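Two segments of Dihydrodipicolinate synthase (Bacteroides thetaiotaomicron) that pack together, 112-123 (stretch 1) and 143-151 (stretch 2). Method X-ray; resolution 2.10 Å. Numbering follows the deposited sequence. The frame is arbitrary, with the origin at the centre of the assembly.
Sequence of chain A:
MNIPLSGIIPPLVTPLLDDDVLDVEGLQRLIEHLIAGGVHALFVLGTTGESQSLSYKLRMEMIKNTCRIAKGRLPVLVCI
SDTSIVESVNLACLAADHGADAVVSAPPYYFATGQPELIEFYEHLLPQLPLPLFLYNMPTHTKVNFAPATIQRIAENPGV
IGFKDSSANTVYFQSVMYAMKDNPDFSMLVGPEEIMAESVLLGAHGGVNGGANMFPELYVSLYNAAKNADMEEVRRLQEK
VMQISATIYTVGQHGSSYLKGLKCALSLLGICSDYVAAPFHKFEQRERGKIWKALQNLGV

Stretch 1 112-123: ATGQPELIEFYE
Stretch 2, residues 143-151: KVNFAPATI

What forms the apolar centre of the contact? F146 does, although its CA-to-CB bond points away from stretch 1: with chi1 at -70° (m) and chi2 at -92°, its end comes nearer to stretch 1. L118 (chi1 -83°, m; chi2 t) lays its CD1 over one face of that ring, 3.9 Å from F146 CD1. One turn on, Y122 (chi1 -76°, m; chi2 -72°) brings CE2 to 3.4 Å from F146 CZ, at the edge of the phenylalanine ring. The two rings meet obliquely, centroids 5.7 Å apart and planes at 38°.

How does the backbone carry these side chains? Stretch 1 runs as loop through A112 to G114, the N-cap, and then as helix from Q115, with L118 N hydrogen-bonded to G114 O at 3.3 Å. Stretch 2 is extended at V144 (phi/psi -156/112) and F146 (-66/115), with N145 between them at -81/163; A147 holds the N-cap position before a helix that starts at P148, where I151 N donates to A147 O at 3.1 Å. The register sets A112 CA 6.5 Å from V144 CA, and Q115 CA 6.5 Å from T150 CA.

What flanks the centre? I119 (chi1 m, chi2 t) starts sideways, but its CG1 comes within 3.7 Å of T150 CG2. Along the loops, V144 (chi1 153°, t) packs CG1 against A112 CB at 4.0 Å.

Where does the polar edge lie? It is centred on Q115, whose side chain folds with chi1 -61° (m), chi2 -53° (m) and chi3 -59°. Its amide serves both roles: NE2 donates to N145 O at 2.9 Å (168°), while OE1 accepts from A147 N at 2.9 Å (161°). T150 (chi1 -63°, m) also donates, its OG1 a very short 2.4 Å from Q115 OE1. One glutamine thus ties the first helix to the loop and helix start of stretch 2.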

# COMPACT_ATOMS: atom_id res chain seq x y z
N ALA A 112 0.21 -2.95 15.49
CA ALA A 112 -1.18 -3.40 15.34
C ALA A 112 -1.39 -4.48 14.26
O ALA A 112 -1.16 -4.26 13.07
CB ALA A 112 -2.08 -2.20 15.08
N THR A 113 -1.83 -5.66 14.70
CA THR A 113 -2.32 -6.68 13.78
C THR A 113 -3.83 -6.49 13.64
O THR A 113 -4.35 -6.42 12.53
CB THR A 113 -2.01 -8.11 14.27
N GLY A 114 -4.51 -6.37 14.78
CA GLY A 114 -5.96 -6.33 14.81
C GLY A 114 -6.52 -5.46 15.92
O GLY A 114 -5.77 -4.84 16.68
N GLN A 115 -7.84 -5.42 16.01
CA GLN A 115 -8.52 -4.64 17.04
C GLN A 115 -8.24 -5.17 18.45
O GLN A 115 -7.93 -4.38 19.33
CB GLN A 115 -10.03 -4.56 16.77
CG GLN A 115 -10.38 -3.88 15.46
CD GLN A 115 -9.73 -2.52 15.31
OE1 GLN A 115 -9.95 -1.62 16.12
NE2 GLN A 115 -8.93 -2.35 14.27
N PRO A 116 -8.31 -6.50 18.67
CA PRO A 116 -8.03 -7.00 20.02
C PRO A 116 -6.66 -6.56 20.55
O PRO A 116 -6.54 -6.23 21.73
CB PRO A 116 -8.12 -8.52 19.85
CG PRO A 116 -9.02 -8.72 18.68
CD PRO A 116 -8.63 -7.60 17.74
N GLU A 117 -5.65 -6.52 19.68
CA GLU A 117 -4.31 -6.08 20.09
C GLU A 117 -4.21 -4.58 20.39
O GLU A 117 -3.43 -4.18 21.24
CB GLU A 117 -3.26 -6.43 19.04
CG GLU A 117 -3.10 -7.91 18.78
CD GLU A 117 -3.81 -8.33 17.52
OE1 GLU A 117 -3.13 -8.42 16.47
OE2 GLU A 117 -5.05 -8.53 17.57
N LEU A 118 -4.97 -3.75 19.66
CA LEU A 118 -5.02 -2.33 20.00
C LEU A 118 -5.59 -2.11 21.40
O LEU A 118 -5.13 -1.24 22.14
CB LEU A 118 -5.88 -1.56 19.00
CG LEU A 118 -5.22 -1.13 17.70
CD1 LEU A 118 -6.21 -0.30 16.90
CD2 LEU A 118 -3.96 -0.33 17.97
N ILE A 119 -6.61 -2.89 21.74
CA ILE A 119 -7.26 -2.72 23.03
C ILE A 119 -6.28 -3.10 24.12
O ILE A 119 -6.14 -2.40 25.12
CB ILE A 119 -8.56 -3.55 23.11
CG1 ILE A 119 -9.61 -2.91 22.20
CG2 ILE A 119 -9.06 -3.64 24.55
CD1 ILE A 119 -10.73 -3.83 21.76
N GLU A 120 -5.56 -4.19 23.90
CA GLU A 120 -4.64 -4.69 24.92
C GLU A 120 -3.45 -3.75 25.08
O GLU A 120 -2.92 -3.61 26.17
CB GLU A 120 -4.17 -6.13 24.62
CG GLU A 120 -2.86 -6.25 23.84
CD GLU A 120 -2.13 -7.58 24.02
OE1 GLU A 120 -2.28 -8.22 25.09
OE2 GLU A 120 -1.39 -7.98 23.10
N PHE A 121 -3.01 -3.13 23.98
CA PHE A 121 -1.95 -2.13 24.04
C PHE A 121 -2.29 -1.04 25.04
O PHE A 121 -1.51 -0.74 25.93
CB PHE A 121 -1.71 -1.50 22.68
CG PHE A 121 -0.66 -0.44 22.71
CD1 PHE A 121 0.67 -0.76 22.55
CD2 PHE A 121 -1.00 0.87 22.95
CE1 PHE A 121 1.65 0.21 22.60
CE2 PHE A 121 -0.03 1.85 23.02
CZ PHE A 121 1.30 1.53 22.85
N TYR A 122 -3.46 -0.45 24.89
CA TYR A 122 -3.91 0.60 25.78
C TYR A 122 -4.22 0.13 27.17
O TYR A 122 -3.99 0.86 28.13
CB TYR A 122 -5.06 1.38 25.15
CG TYR A 122 -4.47 2.26 24.11
CD1 TYR A 122 -3.73 3.37 24.49
CD2 TYR A 122 -4.56 1.95 22.77
CE1 TYR A 122 -3.12 4.17 23.55
CE2 TYR A 122 -3.96 2.75 21.82
CZ TYR A 122 -3.22 3.85 22.22
OH TYR A 122 -2.61 4.67 21.28
N GLU A 123 -4.71 -1.11 27.30
CA GLU A 123 -4.93 -1.68 28.63
C GLU A 123 -3.64 -1.82 29.43
O GLU A 123 -3.63 -1.57 30.62
CB GLU A 123 -5.70 -3.01 28.57
CG GLU A 123 -7.21 -2.80 28.50
CD GLU A 123 -8.01 -4.08 28.31
OE1 GLU A 123 -7.48 -5.19 28.56
OE2 GLU A 123 -9.19 -3.97 27.91
N LYS A 143 -1.46 1.21 8.86
CA LYS A 143 -2.21 0.31 7.98
C LYS A 143 -3.34 -0.46 8.72
O LYS A 143 -3.86 -1.45 8.19
CB LYS A 143 -1.27 -0.67 7.28
N VAL A 144 -3.72 -0.01 9.92
CA VAL A 144 -4.84 -0.56 10.72
C VAL A 144 -5.34 0.53 11.68
O VAL A 144 -4.64 0.93 12.61
CB VAL A 144 -4.47 -1.85 11.51
CG1 VAL A 144 -5.32 -2.02 12.77
CG2 VAL A 144 -4.61 -3.09 10.65
N ASN A 145 -6.56 1.01 11.44
CA ASN A 145 -7.15 2.06 12.26
C ASN A 145 -7.75 1.55 13.57
O ASN A 145 -7.97 0.35 13.73
CB ASN A 145 -8.24 2.78 11.45
CG ASN A 145 -7.66 3.70 10.39
OD1 ASN A 145 -6.46 3.66 10.11
ND2 ASN A 145 -8.50 4.56 9.83
N PHE A 146 -7.98 2.46 14.50
CA PHE A 146 -8.89 2.19 15.60
C PHE A 146 -10.27 2.05 14.95
O PHE A 146 -10.79 3.01 14.39
CB PHE A 146 -8.95 3.34 16.61
CG PHE A 146 -7.71 3.54 17.44
CD1 PHE A 146 -7.56 2.92 18.66
CD2 PHE A 146 -6.72 4.42 17.03
CE1 PHE A 146 -6.44 3.14 19.45
CE2 PHE A 146 -5.59 4.64 17.81
CZ PHE A 146 -5.45 4.00 19.03
N ALA A 147 -10.86 0.86 15.02
CA ALA A 147 -12.26 0.70 14.62
C ALA A 147 -13.16 1.48 15.59
O ALA A 147 -12.75 1.77 16.72
CB ALA A 147 -12.66 -0.76 14.62
N PRO A 148 -14.37 1.85 15.14
CA PRO A 148 -15.28 2.58 16.01
C PRO A 148 -15.54 1.90 17.34
O PRO A 148 -15.42 2.54 18.38
CB PRO A 148 -16.55 2.66 15.18
CG PRO A 148 -16.03 2.81 13.80
CD PRO A 148 -14.84 1.90 13.74
N ALA A 149 -15.87 0.61 17.31
CA ALA A 149 -16.18 -0.13 18.53
C ALA A 149 -14.95 -0.16 19.46
O ALA A 149 -15.11 -0.10 20.67
CB ALA A 149 -16.66 -1.54 18.22
N THR A 150 -13.75 -0.24 18.89
CA THR A 150 -12.50 -0.22 19.65
C THR A 150 -12.38 1.09 20.43
O THR A 150 -12.00 1.09 21.60
CB THR A 150 -11.26 -0.38 18.74
OG1 THR A 150 -11.28 -1.66 18.10
CG2 THR A 150 -9.98 -0.30 19.54
N ILE A 151 -12.69 2.21 19.78
CA ILE A 151 -12.65 3.50 20.44
C ILE A 151 -13.68 3.58 21.55
O ILE A 151 -13.37 4.07 22.64
CB ILE A 151 -12.81 4.66 19.45
CG1 ILE A 151 -11.48 4.87 18.72
CG2 ILE A 151 -13.14 5.97 20.15
CD1 ILE A 151 -11.62 5.67 17.44